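Local coordinates for tryptase inhibitor (PDB 2UUY), which inhibits human tryptase and binds bovine trypsin, the chain being the modified Kunitz domain of a longer tick protein, at residues C1-W7 and M25-K30; F19-Y23 and Y40-G44. The contacts are given in a common frame with arbitrary orientation. Residue numbers count along the deposited sequence, not the author numbering.

Interaction 1. Residues C1-W7 and M25-K30; sequences CTVPIGW and MGNCCK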
loop_
_atom_site.group_PDB
_atom_site.type_symbol
_atom_site.label_atom_id
_atom_site.label_comp_id
_atom_site.label_asym_id
_atom_site.label_seq_id
_atom_site.Cartn_x
_atom_site.Cartn_y
_atom_site.Cartn_z
ATOM N N CYS B 1 16.333 21.418 8.329
ATOM C CA CYS B 1 15.138 22.201 8.772
ATOM C C CYS B 1 14.610 21.661 10.099
ATOM O O CYS B 1 14.115 20.533 10.149
ATOM C CB CYS B 1 14.039 22.126 7.702
ATOM S SG CYS B 1 12.554 23.088 8.061
ATOM N N THR B 2 14.695 22.461 11.169
ATOM C CA THR B 2 14.148 22.033 12.475
ATOM C C THR B 2 12.784 22.701 12.736
ATOM O O THR B 2 12.620 23.903 12.624
ATOM C CB THR B 2 15.132 22.201 13.696
ATOM O OG1 THR B 2 14.590 23.085 14.694
ATOM C CG2 THR B 2 16.530 22.673 13.274
ATOM N N VAL B 3 11.805 21.859 13.010
ATOM C CA VAL B 3 10.462 22.303 13.331
ATOM C C VAL B 3 10.320 22.352 14.864
ATOM O O VAL B 3 10.570 21.347 15.530
ATOM C CB VAL B 3 9.449 21.333 12.727
ATOM C CG1 VAL B 3 8.064 21.817 12.974
ATOM C CG2 VAL B 3 9.687 21.193 11.201
ATOM N N PRO B 4 9.905 23.499 15.439
ATOM C CA PRO B 4 9.853 23.511 16.923
ATOM C C PRO B 4 8.714 22.656 17.468
ATOM O O PRO B 4 7.712 22.436 16.817
ATOM C CB PRO B 4 9.665 24.979 17.283
ATOM C CG PRO B 4 9.028 25.524 16.126
ATOM C CD PRO B 4 9.532 24.805 14.892
ATOM N N ILE B 5 8.891 22.171 18.683
ATOM C CA ILE B 5 7.867 21.452 19.372
ATOM C C ILE B 5 6.645 22.374 19.429
ATOM O O ILE B 5 6.749 23.559 19.756
ATOM C CB ILE B 5 8.350 21.042 20.788
ATOM C CG1 ILE B 5 9.468 20.020 20.665
ATOM C CG2 ILE B 5 7.216 20.484 21.594
ATOM C CD1 ILE B 5 10.174 19.769 21.985
ATOM N N GLY B 6 5.492 21.795 19.149
ATOM C CA GLY B 6 4.240 22.514 19.182
ATOM C C GLY B 6 3.785 23.047 17.851
ATOM O O GLY B 6 2.627 23.414 17.745
ATOM N N TRP B 7 4.664 23.098 16.865
ATOM C CA TRP B 7 4.302 23.594 15.537
ATOM C C TRP B 7 3.285 22.697 14.886
ATOM O O TRP B 7 3.349 21.472 15.072
ATOM C CB TRP B 7 5.552 23.661 14.668
ATOM C CG TRP B 7 5.428 24.531 13.444
ATOM C CD1 TRP B 7 5.125 24.148 12.159
ATOM C CD2 TRP B 7 5.661 25.944 13.392
ATOM N NE1 TRP B 7 5.156 25.243 11.341
ATOM C CE2 TRP B 7 5.487 26.348 12.076
ATOM C CE3 TRP B 7 5.984 26.909 14.361
ATOM C CZ2 TRP B 7 5.604 27.671 11.688
ATOM C CZ3 TRP B 7 6.133 28.216 13.962
ATOM C CH2 TRP B 7 5.930 28.590 12.640
ATOM N N MET B 25 7.704 24.657 6.656
ATOM C CA MET B 25 7.433 24.692 8.087
ATOM C C MET B 25 8.122 25.923 8.654
ATOM O O MET B 25 9.269 25.872 9.058
ATOM C CB MET B 25 7.964 23.424 8.774
ATOM C CG MET B 25 7.502 22.098 8.176
ATOM S SD MET B 25 5.723 21.898 7.937
ATOM C CE MET B 25 4.993 22.677 9.353
ATOM N N GLY B 26 7.433 27.048 8.643
ATOM C CA GLY B 26 8.003 28.302 9.132
ATOM C C GLY B 26 8.997 28.860 8.128
ATOM O O GLY B 26 8.606 29.320 7.058
ATOM N N ASN B 27 10.272 28.760 8.441
ATOM C CA ASN B 27 11.327 29.352 7.629
ATOM C C ASN B 27 11.855 28.455 6.551
ATOM O O ASN B 27 12.523 28.937 5.642
ATOM C CB ASN B 27 12.515 29.698 8.504
ATOM C CG ASN B 27 12.271 30.854 9.410
ATOM O OD1 ASN B 27 11.298 31.576 9.291
ATOM N ND2 ASN B 27 13.206 31.056 10.321
ATOM N N CYS B 28 11.621 27.150 6.664
ATOM C CA CYS B 28 12.294 26.162 5.837
ATOM C C CYS B 28 11.412 24.988 5.491
ATOM O O CYS B 28 10.421 24.727 6.179
ATOM C CB CYS B 28 13.545 25.643 6.566
ATOM S SG CYS B 28 13.272 24.995 8.298
ATOM N N CYS B 29 11.758 24.318 4.394
ATOM C CA CYS B 29 11.050 23.152 3.939
ATOM C C CYS B 29 11.634 21.900 4.553
ATOM O O CYS B 29 12.842 21.746 4.682
ATOM C CB CYS B 29 11.091 23.073 2.413
ATOM S SG CYS B 29 10.084 24.369 1.647
ATOM N N LYS B 30 10.718 21.032 4.971
ATOM C CA LYS B 30 11.051 19.769 5.588
ATOM C C LYS B 30 10.380 18.646 4.808
ATOM O O LYS B 30 9.289 18.798 4.296
ATOM C CB LYS B 30 10.566 19.737 7.040
ATOM C CG LYS B 30 10.882 18.442 7.788
ATOM C CD LYS B 30 10.812 18.576 9.277
ATOM C CE LYS B 30 11.230 17.292 9.943
ATOM N NZ LYS B 30 12.699 17.018 9.855
HETATM O O HOH W 1 10.382 25.199 11.378
HETATM O O HOH W 2 4.383 26.276 8.721
#
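In this modified Kunitz domain a disulfide fastens the N-terminal segment to the turn of the central beta hairpin. Cys1 SG and Cys28 SG are 2.1 Å apart with a chi3 of 79°, near the relaxed value for a disulfide. The ends of the hairpin's type II' turn, Met25 and Cys28, are held by a hydrogen bond from Met25 N to Cys28 O, 2.8 Å. Glycine suits position 26 for two reasons: the turn needs a positive phi here, and a CB would sit tightly against Trp7 CZ2, which lies 3.6 Å from Gly26 CA. Cys1 to Val3 run extended, and Pro4 to Trp7 form a type II turn. Val3, a branched apolar side chain, packs CG2 against Met25 CB at 3.7 Å and against the aliphatic Lys30 CD at 3.4 Å; Tyr32 also touches both Val3 and Met25. One water donates to Thr2 O (2.9 Å) and Met25 O (2.7 Å); another accepts from Trp7 NE1 (2.9 Å) and Gly26 N (3.1 Å), a role that the indole NH allows. The contact thus combines one covalent bond, apolar packing around Val3 and two water bridges, with polar groups meeting through water rather than directly.

Interaction 2. Residues F19-Y23 and Y40-G44; sequences FTRYY and YSRMG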
loop_
_atom_site.group_PDB
_atom_site.type_symbol
_atom_site.label_atom_id
_atom_site.label_comp_id
_atom_site.label_asym_id
_atom_site.label_seq_id
_atom_site.Cartn_x
_atom_site.Cartn_y
_atom_site.Cartn_z
ATOM N N PHE B 19 4.472 8.503 0.115
ATOM C CA PHE B 19 4.968 9.557 -0.767
ATOM C C PHE B 19 5.992 10.409 -0.026
ATOM O O PHE B 19 5.936 10.531 1.188
ATOM C CB PHE B 19 3.826 10.447 -1.216
ATOM C CG PHE B 19 2.741 9.739 -1.942
ATOM C CD1 PHE B 19 3.007 9.098 -3.135
ATOM C CD2 PHE B 19 1.428 9.790 -1.508
ATOM C CE1 PHE B 19 1.998 8.461 -3.829
ATOM C CE2 PHE B 19 0.417 9.149 -2.197
ATOM C CZ PHE B 19 0.713 8.491 -3.368
ATOM N N THR B 20 6.911 11.004 -0.783
ATOM C CA THR B 20 7.868 11.966 -0.254
ATOM C C THR B 20 7.418 13.353 -0.682
ATOM O O THR B 20 7.348 13.642 -1.873
ATOM C CB THR B 20 9.287 11.679 -0.780
ATOM O OG1 THR B 20 9.679 10.383 -0.336
ATOM C CG2 THR B 20 10.275 12.729 -0.282
ATOM N N ARG B 21 7.078 14.193 0.290
ATOM C CA ARG B 21 6.626 15.565 0.003
ATOM C C ARG B 21 7.433 16.543 0.816
ATOM O O ARG B 21 7.887 16.242 1.903
ATOM C CB ARG B 21 5.158 15.742 0.384
ATOM C CG ARG B 21 4.228 14.721 -0.183
ATOM C CD ARG B 21 4.166 14.753 -1.656
ATOM N NE ARG B 21 3.598 16.001 -2.136
ATOM C CZ ARG B 21 3.401 16.283 -3.403
ATOM N NH1 ARG B 21 3.781 15.433 -4.330
ATOM N NH2 ARG B 21 2.844 17.441 -3.743
ATOM N N TYR B 22 7.582 17.756 0.297
ATOM C CA TYR B 22 8.300 18.816 0.984
ATOM C C TYR B 22 7.314 19.904 1.348
ATOM O O TYR B 22 6.601 20.396 0.495
ATOM C CB TYR B 22 9.420 19.355 0.076
ATOM C CG TYR B 22 10.410 18.283 -0.315
ATOM C CD1 TYR B 22 11.453 17.954 0.518
ATOM C CD2 TYR B 22 10.255 17.568 -1.488
ATOM C CE1 TYR B 22 12.346 16.943 0.183
ATOM C CE2 TYR B 22 11.153 16.601 -1.833
ATOM C CZ TYR B 22 12.177 16.273 -0.971
ATOM O OH TYR B 22 13.040 15.234 -1.336
ATOM N N TYR B 23 7.260 20.243 2.636
ATOM C CA TYR B 23 6.342 21.257 3.142
ATOM C C TYR B 23 7.129 22.363 3.821
ATOM O O TYR B 23 8.091 22.125 4.546
ATOM C CB TYR B 23 5.404 20.652 4.184
ATOM C CG TYR B 23 4.271 19.797 3.704
ATOM C CD1 TYR B 23 2.996 20.297 3.679
ATOM C CD2 TYR B 23 4.460 18.455 3.392
ATOM C CE1 TYR B 23 1.926 19.516 3.337
ATOM C CE2 TYR B 23 3.383 17.653 3.057
ATOM C CZ TYR B 23 2.136 18.183 3.020
ATOM O OH TYR B 23 1.077 17.350 2.716
ATOM N N TYR B 40 5.008 19.943 -1.827
ATOM C CA TYR B 40 5.588 19.914 -3.161
ATOM C C TYR B 40 6.343 18.610 -3.354
ATOM O O TYR B 40 6.906 18.036 -2.415
ATOM C CB TYR B 40 6.519 21.128 -3.401
ATOM C CG TYR B 40 5.831 22.476 -3.441
ATOM C CD1 TYR B 40 5.512 23.084 -4.643
ATOM C CD2 TYR B 40 5.518 23.135 -2.268
ATOM C CE1 TYR B 40 4.899 24.313 -4.679
ATOM C CE2 TYR B 40 4.884 24.378 -2.291
ATOM C CZ TYR B 40 4.583 24.963 -3.506
ATOM O OH TYR B 40 3.969 26.206 -3.553
ATOM N N SER B 41 6.377 18.116 -4.584
ATOM C CA SER B 41 7.194 16.911 -4.818
ATOM C C SER B 41 8.651 17.232 -4.975
ATOM O O SER B 41 9.462 16.324 -4.824
ATOM C CB SER B 41 6.731 16.081 -6.003
ATOM O OG SER B 41 6.766 16.836 -7.168
ATOM N N ARG B 42 9.000 18.484 -5.300
ATOM C CA ARG B 42 10.392 18.880 -5.450
ATOM C C ARG B 42 10.747 19.851 -4.330
ATOM O O ARG B 42 10.037 20.821 -4.080
ATOM C CB ARG B 42 10.638 19.539 -6.808
ATOM C CG ARG B 42 10.911 18.558 -7.950
ATOM C CD ARG B 42 9.688 17.881 -8.535
ATOM N NE ARG B 42 8.747 18.890 -9.033
ATOM C CZ ARG B 42 8.712 19.391 -10.271
ATOM N NH1 ARG B 42 9.534 18.955 -11.220
ATOM N NH2 ARG B 42 7.817 20.337 -10.547
ATOM N N MET B 43 11.863 19.595 -3.659
ATOM C CA MET B 43 12.366 20.461 -2.616
ATOM C C MET B 43 12.524 21.900 -3.086
ATOM O O MET B 43 12.147 22.836 -2.364
ATOM C CB MET B 43 13.690 19.918 -2.083
ATOM C CG MET B 43 14.347 20.814 -1.078
ATOM S SD MET B 43 13.407 21.125 0.407
ATOM C CE MET B 43 14.044 19.937 1.562
ATOM N N GLY B 44 13.052 22.107 -4.285
ATOM C CA GLY B 44 13.305 23.467 -4.738
ATOM C C GLY B 44 12.044 24.246 -4.977
ATOM O O GLY B 44 12.024 25.473 -4.824
HETATM O O HOH W 3 9.008 13.768 -3.995
#
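Two backbone hydrogen bonds join the segments: Tyr22 N to Tyr40 O at 2.8 Å and Tyr40 N to Tyr22 O at 2.9 Å. They make Tyr22 and Tyr40 a hydrogen-bonded antiparallel pair, an isolated bridge from the hairpin to the segment before the C-terminal helix, as in Kunitz domains. Beside it, a water donates to Thr20 O and Ser41 O, 2.7 Å from each. The flat guanidinium of Arg21 lies with one face over Tyr40 C and Ser41 N, while its NE bonds to the carbonyl of Gly38. Packing centres on Tyr22, whose broad ring takes Met43 CB 3.8 Å from its centroid, almost on the ring normal, a CH-pi contact. The flexible methionine also brings SD into an oblique Met-aromatic contact, 4.5 Å from that centroid. Arg42 is at the N-cap position of helix 43-47, which begins beside strand 19-25. That strand pairs along its other edge with strand 28-34, and Phe19 and Thr20 at its beginning touch trypsin.

From the N terminus, interaction 1 starts at Cys1 and closes a loop containing most of strand 19-25, since residues 1-7 meet the hairpin turn and the start of strand 28-34. Interaction 2 opens within that loop, at residues 19-23, and closes beyond it at residues 40-44, enclosing strand 28-34. The two closures therefore cross, their segments alternating along the chain. They lie on opposite sides of the chain's centre, yet share the hairpin: Lys30 N is 2.9 Å from Tyr23 O, a probable hydrogen bond, and Cys29 CB packs 3.6 Å from Met43 SD. Cys29 itself is disulfide-bonded to Cys46, joining strand 28-34 to helix 43-47. N-terminal segment, hairpin and C-terminal helix are thus tied together.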